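CCMAN5 (Cellulosimicrobium cellulans, PDB 2XSG) is an alpha-mannosidase of glycoside hydrolase family 92 that enables mannose-6-phosphate modification of yeast-produced lysosomal enzymes, probably by trimming mannose from their glycans. Local coordinates at residues V177-R180 / T184-L187; L79-T84 / I248-T253; D425-A430 / A472-L477; Q376-L381 / V411-A416; A10-V15 / E306-F311. All coordinates share one frame; numbering follows the deposited sequence.

Interaction 1: residues V177-R180 / T184-L187; sequences VETR and TVEL
The hydroxyl oxygen of Thr-184 is gripped from two directions. Arg-180 comes to it side-on, with NE at 3.0 Å from OG1 and NH2 at 3.1 Å from the same OG1, while Asp-182, in the turn between the segments, hydrogen-bonds that oxygen too. The arginine must fold back to do this: its chain is bent at chi2 (87°) and chi3 (76°), bringing the guanidinium beside the threonine and laying one face over CB of Glu-186, with NH1 3.8 Å from that CB. An alanine in place of Arg-180 would probably leave the Thr-184 hydroxyl without the two arginine N-H groups that reach it and uncover the flank of Glu-186. The backbones close the end of a beta hairpin. Arg-180 N bonds Thr-184 O almost straight (3.0 Å, 174°), and the hydrogen-bonded pair Glu-178 and Glu-186 is joined by Glu-178 N to Glu-186 O at 2.8 Å and by Glu-186 N to Glu-178 O at 2.9 Å. On the other face, beta-branched Val-177 and Val-185 suit extended strands and touch through their CG1 atoms, while Val-177 CG2 meets Leu-187 CD2 at 3.5 Å. That apolar face packs on strands 212-217 and 235-240. Glu-186 turns its carboxylate instead to Thr-205 and Arg-263, and strand 198-208 continues the sheet beyond strand 185-195.

Interaction 2: residues L79-T84 / I248-T253; sequences LLVVPT and IGLQVT
Val-81 and Leu-250 reach toward each other tip to tip across the interior of the beta-sandwich in the N-terminal domain, where strand 80-84 of one sheet faces strand 248-255 of the other. No hydrogen bond joins these strands: Val-81 CA and Leu-250 CA stand 9.5 Å apart, so side chains alone fill the interval. The leucine reaches less than halfway across, and the valine branches and the methyl-to-methyl contact make up the rest. With CG anti to the backbone N (chi1 -169°), Leu-250 extends CD2 to the two branches of Val-81, meeting CG2 at 4.0 Å and CG1 at 4.1 Å. The neighbouring pair is set differently, for Leu-79 and Val-252 slide past each other in opposite directions and touch through one methyl each. Here the long residue is on the first segment and the shorter, beta-branched one on the second, so a leucine is matched with a valine in each case. His-64 and His-147 border the apolar pairs, His-64 touching Val-81 and Val-252, His-147 touching Val-81 and Leu-250. In the second pair the closest approach is between Leu-79 CD1 and Val-252 CG1, at 3.9 Å.

Interaction 3: residues D425-A430 / A472-L477; sequences DRLDEA and ADELGL
Leu-475 presses one methyl, CD2, onto the first turn of helix 427-438, the close part of this contact. CD2 lies 3.7 Å from Asp-428 N and equally near Asp-428 CA, with Leu-427 CG at 4.0 Å, so a branched apolar tip rests on backbone as well as on side chain. The two leucines cross obliquely. Leu-475 has CG anti to its carbonyl carbon (chi1 -70°), directing the isobutyl group at the neighbouring helix. Cutting Leu-475 back to an alanine is likely to open a gap beside Leu-427 and bare the Asp-428 backbone. Toward solvent the packing is looser. Of its side chain Asp-428 offers just CB, and its carboxylate leads away; Glu-474 gives the CG methylene, 4.1 Å from Leu-427 CD2, where it crosses that leucine at about a right angle. Such residues suit this rim: their aliphatic parts pack while their charged ends can lie toward the exposed side. Just beyond, Gly-476 ends helix 455-474 in a Schellman motif, its phi of 74° being easy for a residue without a side chain. The start of one helix thus meets the end of another, with Val-413 and Ile-417 of helix 409-418 flanking Leu-427 and Glu-474, and Tyr-431 touching Leu-475.

Interaction 4: residues Q376-L381 / V411-A416; sequences QSLVYL and VVVADA
Leu-378 reaches out to Val-412 and Val-413 of helix 409-418, and can be followed outward from its backbone. CB points toward that helix but is still 4.9 Å from Val-413 CG2. With CG anti to the backbone N (chi1 -177°), the next atom is carried farther across, to 4.3 Å from that same Val-413 CG2. The branch then divides the work: CD1 turns aside from segment 411-416, whereas CD2 makes the real contact, lying 3.9 Å from Val-412 CG1, just as close to Val-412 CB, and 4.1 Å from Val-413 CG2. It therefore sits against two consecutive valines, crossing Val-412 at about a right angle. The helices belong to the catalytic domain, whose clan of paired-helix hairpins builds an (alpha/alpha)6 barrel; over these segments their axes approach to 10.2 Å with N-to-C directions 135° apart. At that separation a long leucine can reach its neighbours, while compact valines bring their methyls up without a flexible chain. Val-379, on the flank of its helix, adds a more distant touch, its CG2 4.3 Å from Val-413 CG2. Other helices complete the surroundings: Phe-357 and Phe-360 of helix 353-366 pack on Val-412, and Leu-427 lies against both Val-379 and Val-413. Ile-471 of helix 455-474 also touches Val-413.

Interaction 5: residues A10-V15 / E306-F311; sequences ASLVDV and ELQRLF
Leu-12 carries CG anti to its carbonyl carbon (chi1 -60°), while Gln-308 has CG anti to its backbone N (chi1 161°) and a chain bent at chi2; together these torsions bring the leucine's CD1 against the glutamine. CD1 lies 3.6 Å from Gln-308 NE2 and 3.8 Å from Gln-308 CG, so it leans on the methylene and the amide end as the two chains pass at a slant. The other methyl, CD2, sits over a face of the Arg-309 guanidinium, 3.9 Å above the plane and displaced toward its rim near NH1. The arginine offers that face with its chain extended from CG to NE, crossing the leucine at about a right angle. Nearer the helix, Leu-12 O rests against Arg-309 CB and CG, each 3.5 Å away. No hydrogen bond links the segments, and the fit is one of shape: long polar residues with aliphatic stems suit a surface helix that packs on a leucine. Thr-313, one turn on, bonds both Arg-309 O and Asp-14 N, so peptide and helix also meet there. This is surface packing of the N-terminal peptide across the first turns of helix 306-318, in the family 92 catalytic part.

Interactions 1 and 2 lie in the N-terminal beta domain, their centres 13 Å apart, and both reach the sheet containing strands 185-195 and 248-255. Interactions 3 and 4 share the helical catalytic domain, with centres 11 Å apart, and touch directly: Asp-425 O is 2.9 Å from Gln-376 NE2, and Arg-426 makes a cation-pi contact with Tyr-380. Interaction 5 brings the chain's beginning to helix 306-318, and interactions 1 and 2 fall inside the loop it closes. The centres of interactions 4 and 5 are 31 Å apart. A bound bis-tris propane lies about 14 Å from the Val-412 side chain of interaction 4. The calcium ion is bound by Asn-588, Glu-589 and Asp-662, none belonging to these segments.

Interaction 1: residues V177-R180 / T184-L187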
# COMPACT_ATOMS: atom_id res chain seq x y z
N VAL A 177 24.21 9.93 -23.68
CA VAL A 177 25.43 10.15 -22.91
C VAL A 177 26.04 11.54 -23.13
O VAL A 177 26.13 12.01 -24.26
CB VAL A 177 26.50 9.08 -23.28
CG1 VAL A 177 27.75 9.27 -22.46
CG2 VAL A 177 25.95 7.70 -23.06
N GLU A 178 26.48 12.18 -22.04
CA GLU A 178 27.23 13.46 -22.08
C GLU A 178 28.48 13.33 -21.23
O GLU A 178 28.39 12.92 -20.08
CB GLU A 178 26.39 14.59 -21.47
CG GLU A 178 25.41 15.27 -22.40
CD GLU A 178 26.13 16.08 -23.46
OE1 GLU A 178 26.86 17.04 -23.08
OE2 GLU A 178 25.98 15.75 -24.67
N THR A 179 29.63 13.72 -21.78
CA THR A 179 30.85 13.81 -20.99
C THR A 179 31.16 15.29 -20.79
O THR A 179 31.26 16.03 -21.76
CB THR A 179 32.04 13.09 -21.66
OG1 THR A 179 31.71 11.72 -21.88
CG2 THR A 179 33.29 13.19 -20.79
N ARG A 180 31.28 15.71 -19.54
CA ARG A 180 31.49 17.12 -19.21
C ARG A 180 32.97 17.46 -19.16
O ARG A 180 33.81 16.56 -19.26
CB ARG A 180 30.81 17.46 -17.88
CG ARG A 180 29.30 17.42 -17.95
CD ARG A 180 28.76 16.00 -17.66
NE ARG A 180 28.83 15.70 -16.24
CZ ARG A 180 27.93 16.11 -15.35
NH1 ARG A 180 26.88 16.82 -15.75
NH2 ARG A 180 28.08 15.81 -14.07
N THR A 184 33.38 13.79 -15.85
CA THR A 184 32.21 13.02 -15.36
C THR A 184 31.17 12.83 -16.47
O THR A 184 31.14 13.58 -17.45
CB THR A 184 31.53 13.64 -14.12
OG1 THR A 184 31.05 14.96 -14.42
CG2 THR A 184 32.47 13.66 -12.90
N VAL A 185 30.33 11.80 -16.31
CA VAL A 185 29.33 11.43 -17.31
C VAL A 185 27.93 11.63 -16.76
O VAL A 185 27.67 11.37 -15.59
CB VAL A 185 29.52 9.98 -17.82
CG1 VAL A 185 28.41 9.59 -18.81
CG2 VAL A 185 30.86 9.84 -18.51
N GLU A 186 27.06 12.16 -17.61
CA GLU A 186 25.64 12.30 -17.32
C GLU A 186 24.89 11.49 -18.38
O GLU A 186 25.20 11.59 -19.58
CB GLU A 186 25.21 13.77 -17.34
CG GLU A 186 23.79 14.03 -16.81
CD GLU A 186 22.74 14.16 -17.92
OE1 GLU A 186 23.15 14.18 -19.10
OE2 GLU A 186 21.53 14.23 -17.61
N LEU A 187 23.97 10.65 -17.90
CA LEU A 187 23.12 9.79 -18.72
C LEU A 187 21.68 10.24 -18.52
O LEU A 187 21.29 10.57 -17.41
CB LEU A 187 23.23 8.33 -18.27
CG LEU A 187 24.59 7.62 -18.22
CD1 LEU A 187 24.45 6.18 -17.72
CD2 LEU A 187 25.25 7.64 -19.59

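Interaction 2: residues L79-T84 / I248-T253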
# COMPACT_ATOMS: atom_id res chain seq x y z
N LEU A 79 15.67 0.77 -14.27
CA LEU A 79 16.96 1.42 -14.14
C LEU A 79 17.86 0.64 -13.17
O LEU A 79 18.04 1.04 -12.02
CB LEU A 79 16.82 2.87 -13.71
CG LEU A 79 17.82 3.91 -14.23
CD1 LEU A 79 17.21 5.32 -14.15
CD2 LEU A 79 19.14 3.86 -13.45
N LEU A 80 18.41 -0.47 -13.66
CA LEU A 80 19.23 -1.34 -12.84
C LEU A 80 20.68 -0.91 -12.93
O LEU A 80 21.26 -0.87 -14.02
CB LEU A 80 19.05 -2.82 -13.24
CG LEU A 80 19.89 -3.88 -12.49
CD1 LEU A 80 19.41 -4.05 -11.05
CD2 LEU A 80 19.84 -5.22 -13.23
N VAL A 81 21.25 -0.57 -11.78
CA VAL A 81 22.67 -0.21 -11.68
C VAL A 81 23.45 -1.33 -10.98
O VAL A 81 23.19 -1.66 -9.83
CB VAL A 81 22.86 1.13 -10.91
CG1 VAL A 81 24.36 1.41 -10.62
CG2 VAL A 81 22.18 2.31 -11.67
N VAL A 82 24.41 -1.91 -11.71
CA VAL A 82 25.16 -3.08 -11.27
C VAL A 82 26.65 -2.76 -11.19
O VAL A 82 27.28 -2.51 -12.23
CB VAL A 82 24.97 -4.28 -12.25
CG1 VAL A 82 25.75 -5.50 -11.76
CG2 VAL A 82 23.50 -4.64 -12.41
N PRO A 83 27.24 -2.80 -9.97
CA PRO A 83 28.69 -2.62 -9.85
C PRO A 83 29.44 -3.90 -10.23
O PRO A 83 29.00 -5.01 -9.90
CB PRO A 83 28.87 -2.33 -8.35
CG PRO A 83 27.76 -3.11 -7.70
CD PRO A 83 26.60 -3.00 -8.66
N THR A 84 30.55 -3.75 -10.94
CA THR A 84 31.33 -4.90 -11.39
C THR A 84 32.78 -4.52 -11.67
O THR A 84 33.07 -3.37 -12.02
CB THR A 84 30.71 -5.56 -12.63
OG1 THR A 84 31.41 -6.76 -12.94
CG2 THR A 84 30.72 -4.61 -13.84
N ILE A 248 33.41 5.37 -5.72
CA ILE A 248 32.64 5.57 -6.94
C ILE A 248 31.22 6.02 -6.57
O ILE A 248 30.47 5.29 -5.92
CB ILE A 248 32.59 4.28 -7.79
CG1 ILE A 248 34.01 3.78 -8.14
CG2 ILE A 248 31.75 4.49 -9.05
CD1 ILE A 248 34.85 4.78 -8.98
N GLY A 249 30.86 7.22 -6.98
CA GLY A 249 29.55 7.82 -6.66
C GLY A 249 28.65 8.01 -7.87
O GLY A 249 29.12 8.20 -8.99
N LEU A 250 27.34 7.93 -7.65
CA LEU A 250 26.36 8.07 -8.70
C LEU A 250 25.12 8.69 -8.11
O LEU A 250 24.74 8.37 -6.97
CB LEU A 250 26.01 6.71 -9.31
CG LEU A 250 25.21 6.77 -10.60
CD1 LEU A 250 26.15 7.06 -11.74
CD2 LEU A 250 24.44 5.48 -10.86
N GLN A 251 24.48 9.57 -8.87
CA GLN A 251 23.26 10.25 -8.42
C GLN A 251 22.23 10.15 -9.52
O GLN A 251 22.47 10.56 -10.65
CB GLN A 251 23.56 11.71 -8.06
CG GLN A 251 24.62 11.91 -6.96
CD GLN A 251 24.71 13.34 -6.47
OE1 GLN A 251 25.02 13.60 -5.30
NE2 GLN A 251 24.41 14.28 -7.36
N VAL A 252 21.07 9.57 -9.19
CA VAL A 252 20.02 9.32 -10.17
C VAL A 252 18.75 10.05 -9.73
O VAL A 252 18.29 9.84 -8.61
CB VAL A 252 19.69 7.80 -10.27
CG1 VAL A 252 18.62 7.54 -11.32
CG2 VAL A 252 20.96 6.97 -10.54
N THR A 253 18.18 10.87 -10.60
CA THR A 253 16.93 11.56 -10.26
C THR A 253 15.86 11.27 -11.32
O THR A 253 16.18 11.21 -12.52
CB THR A 253 17.16 13.08 -10.07
OG1 THR A 253 18.13 13.27 -9.02
CG2 THR A 253 15.88 13.80 -9.68

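Interaction 3: residues D425-A430 / A472-L477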
# COMPACT_ATOMS: atom_id res chain seq x y z
N ASP A 425 -10.44 21.79 -5.72
CA ASP A 425 -10.45 22.35 -7.05
C ASP A 425 -10.69 21.26 -8.09
O ASP A 425 -10.11 20.17 -8.00
CB ASP A 425 -9.14 23.11 -7.31
CG ASP A 425 -9.11 23.80 -8.67
OD1 ASP A 425 -10.11 24.50 -9.01
OD2 ASP A 425 -8.10 23.62 -9.40
N ARG A 426 -11.57 21.56 -9.05
CA ARG A 426 -11.89 20.70 -10.20
C ARG A 426 -12.72 19.45 -9.87
O ARG A 426 -12.75 18.50 -10.65
CB ARG A 426 -10.63 20.31 -10.99
CG ARG A 426 -9.93 21.49 -11.64
CD ARG A 426 -9.39 21.08 -12.99
NE ARG A 426 -8.16 20.34 -12.86
CZ ARG A 426 -7.68 19.48 -13.76
NH1 ARG A 426 -8.34 19.19 -14.90
NH2 ARG A 426 -6.53 18.89 -13.49
N LEU A 427 -13.40 19.47 -8.74
CA LEU A 427 -14.29 18.35 -8.38
C LEU A 427 -15.44 18.23 -9.38
O LEU A 427 -15.80 17.13 -9.77
CB LEU A 427 -14.81 18.49 -6.95
CG LEU A 427 -15.75 17.41 -6.38
CD1 LEU A 427 -15.04 16.06 -6.26
CD2 LEU A 427 -16.32 17.87 -5.02
N ASP A 428 -15.98 19.36 -9.83
CA ASP A 428 -17.04 19.33 -10.85
C ASP A 428 -16.60 18.59 -12.13
O ASP A 428 -17.40 17.88 -12.71
CB ASP A 428 -17.59 20.74 -11.17
CG ASP A 428 -16.52 21.72 -11.68
OD1 ASP A 428 -15.31 21.39 -11.71
OD2 ASP A 428 -16.89 22.85 -12.05
N GLU A 429 -15.33 18.74 -12.52
CA GLU A 429 -14.76 18.02 -13.67
C GLU A 429 -14.51 16.54 -13.38
O GLU A 429 -14.70 15.69 -14.26
CB GLU A 429 -13.42 18.61 -14.09
CG GLU A 429 -13.47 19.88 -14.87
CD GLU A 429 -12.08 20.32 -15.24
OE1 GLU A 429 -11.44 19.65 -16.10
OE2 GLU A 429 -11.61 21.33 -14.66
N ALA A 430 -14.01 16.24 -12.18
CA ALA A 430 -13.77 14.87 -11.77
C ALA A 430 -15.05 14.03 -11.80
O ALA A 430 -15.05 12.88 -12.23
CB ALA A 430 -13.12 14.83 -10.36
N ALA A 472 -22.00 13.95 -5.07
CA ALA A 472 -23.11 14.63 -5.76
C ALA A 472 -23.72 15.76 -4.91
O ALA A 472 -23.94 16.88 -5.41
CB ALA A 472 -24.19 13.61 -6.21
N ASP A 473 -23.98 15.48 -3.63
CA ASP A 473 -24.55 16.46 -2.69
C ASP A 473 -23.59 17.64 -2.48
O ASP A 473 -24.02 18.78 -2.31
CB ASP A 473 -24.84 15.80 -1.33
CG ASP A 473 -26.25 15.20 -1.25
OD1 ASP A 473 -27.18 15.73 -1.90
OD2 ASP A 473 -26.43 14.20 -0.52
N GLU A 474 -22.29 17.36 -2.48
CA GLU A 474 -21.29 18.41 -2.34
C GLU A 474 -21.28 19.34 -3.55
O GLU A 474 -20.95 20.53 -3.42
CB GLU A 474 -19.91 17.81 -2.13
CG GLU A 474 -18.83 18.84 -1.87
CD GLU A 474 -18.92 19.50 -0.49
OE1 GLU A 474 -19.83 19.17 0.31
OE2 GLU A 474 -18.06 20.35 -0.22
N LEU A 475 -21.63 18.81 -4.72
CA LEU A 475 -21.66 19.61 -5.95
C LEU A 475 -23.02 20.26 -6.16
O LEU A 475 -23.25 20.93 -7.16
CB LEU A 475 -21.29 18.76 -7.17
CG LEU A 475 -19.82 18.33 -7.25
CD1 LEU A 475 -19.63 17.12 -8.17
CD2 LEU A 475 -18.96 19.50 -7.67
N GLY A 476 -23.91 20.06 -5.20
CA GLY A 476 -25.28 20.56 -5.29
C GLY A 476 -26.18 19.80 -6.25
O GLY A 476 -27.19 20.33 -6.70
N LEU A 477 -25.82 18.56 -6.58
CA LEU A 477 -26.64 17.72 -7.46
C LEU A 477 -27.56 16.85 -6.60
O LEU A 477 -27.43 15.61 -6.56
CB LEU A 477 -25.76 16.89 -8.41
CG LEU A 477 -24.69 17.64 -9.24
CD1 LEU A 477 -23.73 16.68 -9.92
CD2 LEU A 477 -25.32 18.58 -10.27

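Interaction 4: residues Q376-L381 / V411-A416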
# COMPACT_ATOMS: atom_id res chain seq x y z
N GLN A 376 -6.99 15.62 -3.25
CA GLN A 376 -6.94 16.65 -4.28
C GLN A 376 -6.31 16.10 -5.55
O GLN A 376 -6.76 16.39 -6.66
CB GLN A 376 -6.18 17.90 -3.81
CG GLN A 376 -6.11 19.05 -4.87
CD GLN A 376 -7.47 19.66 -5.23
OE1 GLN A 376 -7.85 20.71 -4.71
NE2 GLN A 376 -8.19 19.02 -6.16
N SER A 377 -5.27 15.29 -5.36
CA SER A 377 -4.56 14.68 -6.50
C SER A 377 -5.47 13.71 -7.23
O SER A 377 -5.49 13.68 -8.48
CB SER A 377 -3.29 13.98 -6.01
OG SER A 377 -2.43 14.90 -5.36
N LEU A 378 -6.21 12.93 -6.45
CA LEU A 378 -7.15 11.95 -7.02
C LEU A 378 -8.22 12.67 -7.84
O LEU A 378 -8.59 12.21 -8.93
CB LEU A 378 -7.80 11.12 -5.90
CG LEU A 378 -8.76 9.98 -6.25
CD1 LEU A 378 -8.17 9.03 -7.29
CD2 LEU A 378 -9.12 9.24 -4.94
N VAL A 379 -8.68 13.81 -7.32
CA VAL A 379 -9.61 14.70 -8.05
C VAL A 379 -9.02 15.20 -9.37
O VAL A 379 -9.69 15.13 -10.40
CB VAL A 379 -10.12 15.85 -7.15
CG1 VAL A 379 -10.88 16.87 -7.97
CG2 VAL A 379 -11.03 15.29 -6.05
N TYR A 380 -7.77 15.67 -9.36
CA TYR A 380 -7.11 16.14 -10.59
C TYR A 380 -6.94 15.05 -11.62
O TYR A 380 -7.06 15.31 -12.83
CB TYR A 380 -5.72 16.71 -10.29
CG TYR A 380 -5.68 18.18 -10.08
CD1 TYR A 380 -6.64 18.81 -9.29
CD2 TYR A 380 -4.67 18.96 -10.65
CE1 TYR A 380 -6.61 20.17 -9.08
CE2 TYR A 380 -4.63 20.35 -10.44
CZ TYR A 380 -5.62 20.93 -9.66
OH TYR A 380 -5.61 22.27 -9.40
N LEU A 381 -6.68 13.83 -11.14
CA LEU A 381 -6.47 12.68 -12.01
C LEU A 381 -7.72 12.36 -12.83
O LEU A 381 -7.62 12.12 -14.04
CB LEU A 381 -6.00 11.45 -11.22
CG LEU A 381 -5.73 10.21 -12.08
CD1 LEU A 381 -4.55 10.46 -13.00
CD2 LEU A 381 -5.49 8.97 -11.23
N VAL A 411 -15.30 6.49 -3.24
CA VAL A 411 -15.44 6.29 -1.80
C VAL A 411 -14.38 7.12 -1.09
O VAL A 411 -14.67 7.76 -0.08
CB VAL A 411 -15.29 4.79 -1.44
CG1 VAL A 411 -15.30 4.57 0.09
CG2 VAL A 411 -16.44 3.98 -2.12
N VAL A 412 -13.17 7.13 -1.64
CA VAL A 412 -12.05 7.88 -1.07
C VAL A 412 -12.32 9.40 -1.11
O VAL A 412 -12.05 10.12 -0.13
CB VAL A 412 -10.72 7.56 -1.80
CG1 VAL A 412 -9.57 8.35 -1.19
CG2 VAL A 412 -10.42 6.03 -1.75
N VAL A 413 -12.84 9.89 -2.23
CA VAL A 413 -13.18 11.31 -2.36
C VAL A 413 -14.27 11.65 -1.34
O VAL A 413 -14.20 12.66 -0.63
CB VAL A 413 -13.65 11.70 -3.81
CG1 VAL A 413 -14.07 13.18 -3.85
CG2 VAL A 413 -12.54 11.47 -4.82
N ALA A 414 -15.27 10.78 -1.27
CA ALA A 414 -16.38 10.94 -0.32
C ALA A 414 -15.90 10.93 1.12
O ALA A 414 -16.51 11.56 1.98
CB ALA A 414 -17.41 9.84 -0.54
N ASP A 415 -14.82 10.20 1.38
CA ASP A 415 -14.20 10.12 2.71
C ASP A 415 -13.75 11.50 3.18
O ASP A 415 -14.01 11.88 4.32
CB ASP A 415 -13.01 9.14 2.69
CG ASP A 415 -12.53 8.77 4.09
OD1 ASP A 415 -13.08 7.81 4.67
OD2 ASP A 415 -11.60 9.43 4.60
N ALA A 416 -13.07 12.24 2.31
CA ALA A 416 -12.65 13.62 2.62
C ALA A 416 -13.84 14.56 2.75
O ALA A 416 -13.89 15.38 3.67
CB ALA A 416 -11.68 14.12 1.57

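Interaction 5: residues A10-V15 / E306-F311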
# COMPACT_ATOMS: atom_id res chain seq x y z
N ALA A 10 13.34 6.15 13.52
CA ALA A 10 13.90 5.42 12.38
C ALA A 10 14.61 4.12 12.79
O ALA A 10 14.52 3.12 12.08
CB ALA A 10 14.81 6.31 11.55
N SER A 11 15.28 4.13 13.93
CA SER A 11 15.99 2.94 14.43
C SER A 11 15.05 1.79 14.80
O SER A 11 15.48 0.62 14.86
CB SER A 11 16.86 3.30 15.65
OG SER A 11 16.03 3.75 16.72
N LEU A 12 13.78 2.10 15.03
CA LEU A 12 12.78 1.07 15.38
C LEU A 12 12.15 0.36 14.18
O LEU A 12 11.63 -0.76 14.31
CB LEU A 12 11.69 1.65 16.28
CG LEU A 12 12.12 2.21 17.63
CD1 LEU A 12 10.88 2.72 18.37
CD2 LEU A 12 12.91 1.18 18.50
N VAL A 13 12.18 1.01 13.01
CA VAL A 13 11.73 0.43 11.75
C VAL A 13 12.64 -0.74 11.31
O VAL A 13 13.88 -0.61 11.28
CB VAL A 13 11.67 1.53 10.64
CG1 VAL A 13 11.31 0.98 9.28
CG2 VAL A 13 10.67 2.62 11.03
N ASP A 14 12.02 -1.86 10.96
CA ASP A 14 12.74 -2.96 10.33
C ASP A 14 12.30 -3.09 8.86
O ASP A 14 11.27 -3.72 8.56
CB ASP A 14 12.47 -4.27 11.10
CG ASP A 14 13.32 -5.45 10.61
OD1 ASP A 14 13.93 -5.39 9.51
OD2 ASP A 14 13.35 -6.46 11.34
N VAL A 15 13.09 -2.51 7.94
CA VAL A 15 12.72 -2.50 6.52
C VAL A 15 12.75 -3.90 5.87
O VAL A 15 12.38 -4.05 4.71
CB VAL A 15 13.56 -1.50 5.67
CG1 VAL A 15 13.45 -0.07 6.21
CG2 VAL A 15 15.02 -1.95 5.56
N GLU A 306 9.10 -5.79 20.70
CA GLU A 306 8.81 -6.07 19.28
C GLU A 306 7.51 -5.45 18.78
O GLU A 306 7.36 -5.15 17.58
CB GLU A 306 8.82 -7.57 19.00
CG GLU A 306 10.22 -8.17 19.04
CD GLU A 306 10.23 -9.69 19.03
OE1 GLU A 306 9.25 -10.31 19.49
OE2 GLU A 306 11.24 -10.26 18.56
N LEU A 307 6.54 -5.28 19.67
CA LEU A 307 5.29 -4.69 19.26
C LEU A 307 5.48 -3.21 18.90
O LEU A 307 4.89 -2.71 17.93
CB LEU A 307 4.23 -4.89 20.35
CG LEU A 307 2.79 -4.50 20.05
CD1 LEU A 307 2.24 -5.25 18.82
CD2 LEU A 307 1.97 -4.74 21.32
N GLN A 308 6.33 -2.51 19.65
CA GLN A 308 6.65 -1.11 19.32
C GLN A 308 7.43 -1.02 17.99
O GLN A 308 7.18 -0.11 17.17
CB GLN A 308 7.39 -0.43 20.51
CG GLN A 308 8.17 0.82 20.20
CD GLN A 308 8.18 1.85 21.35
OE1 GLN A 308 7.92 1.51 22.52
NE2 GLN A 308 8.46 3.10 21.02
N ARG A 309 8.36 -1.95 17.77
CA ARG A 309 9.09 -2.01 16.50
C ARG A 309 8.14 -2.32 15.33
O ARG A 309 8.24 -1.73 14.24
CB ARG A 309 10.20 -3.05 16.57
CG ARG A 309 11.44 -2.57 17.29
CD ARG A 309 12.19 -3.74 17.87
NE ARG A 309 13.60 -3.44 18.06
CZ ARG A 309 14.12 -2.80 19.11
NH1 ARG A 309 13.34 -2.36 20.10
NH2 ARG A 309 15.42 -2.59 19.17
N LEU A 310 7.21 -3.24 15.58
CA LEU A 310 6.20 -3.60 14.59
C LEU A 310 5.36 -2.39 14.26
O LEU A 310 5.15 -2.10 13.09
CB LEU A 310 5.29 -4.70 15.11
CG LEU A 310 5.56 -6.12 14.67
CD1 LEU A 310 4.52 -7.02 15.37
CD2 LEU A 310 5.52 -6.29 13.13
N PHE A 311 4.89 -1.66 15.28
CA PHE A 311 4.16 -0.43 15.01
C PHE A 311 4.93 0.53 14.08
O PHE A 311 4.38 0.97 13.06
CB PHE A 311 3.77 0.29 16.31
CG PHE A 311 3.03 1.55 16.08
CD1 PHE A 311 1.66 1.53 15.82
CD2 PHE A 311 3.69 2.77 16.06
CE1 PHE A 311 0.98 2.70 15.57
CE2 PHE A 311 3.01 3.95 15.80
CZ PHE A 311 1.65 3.91 15.56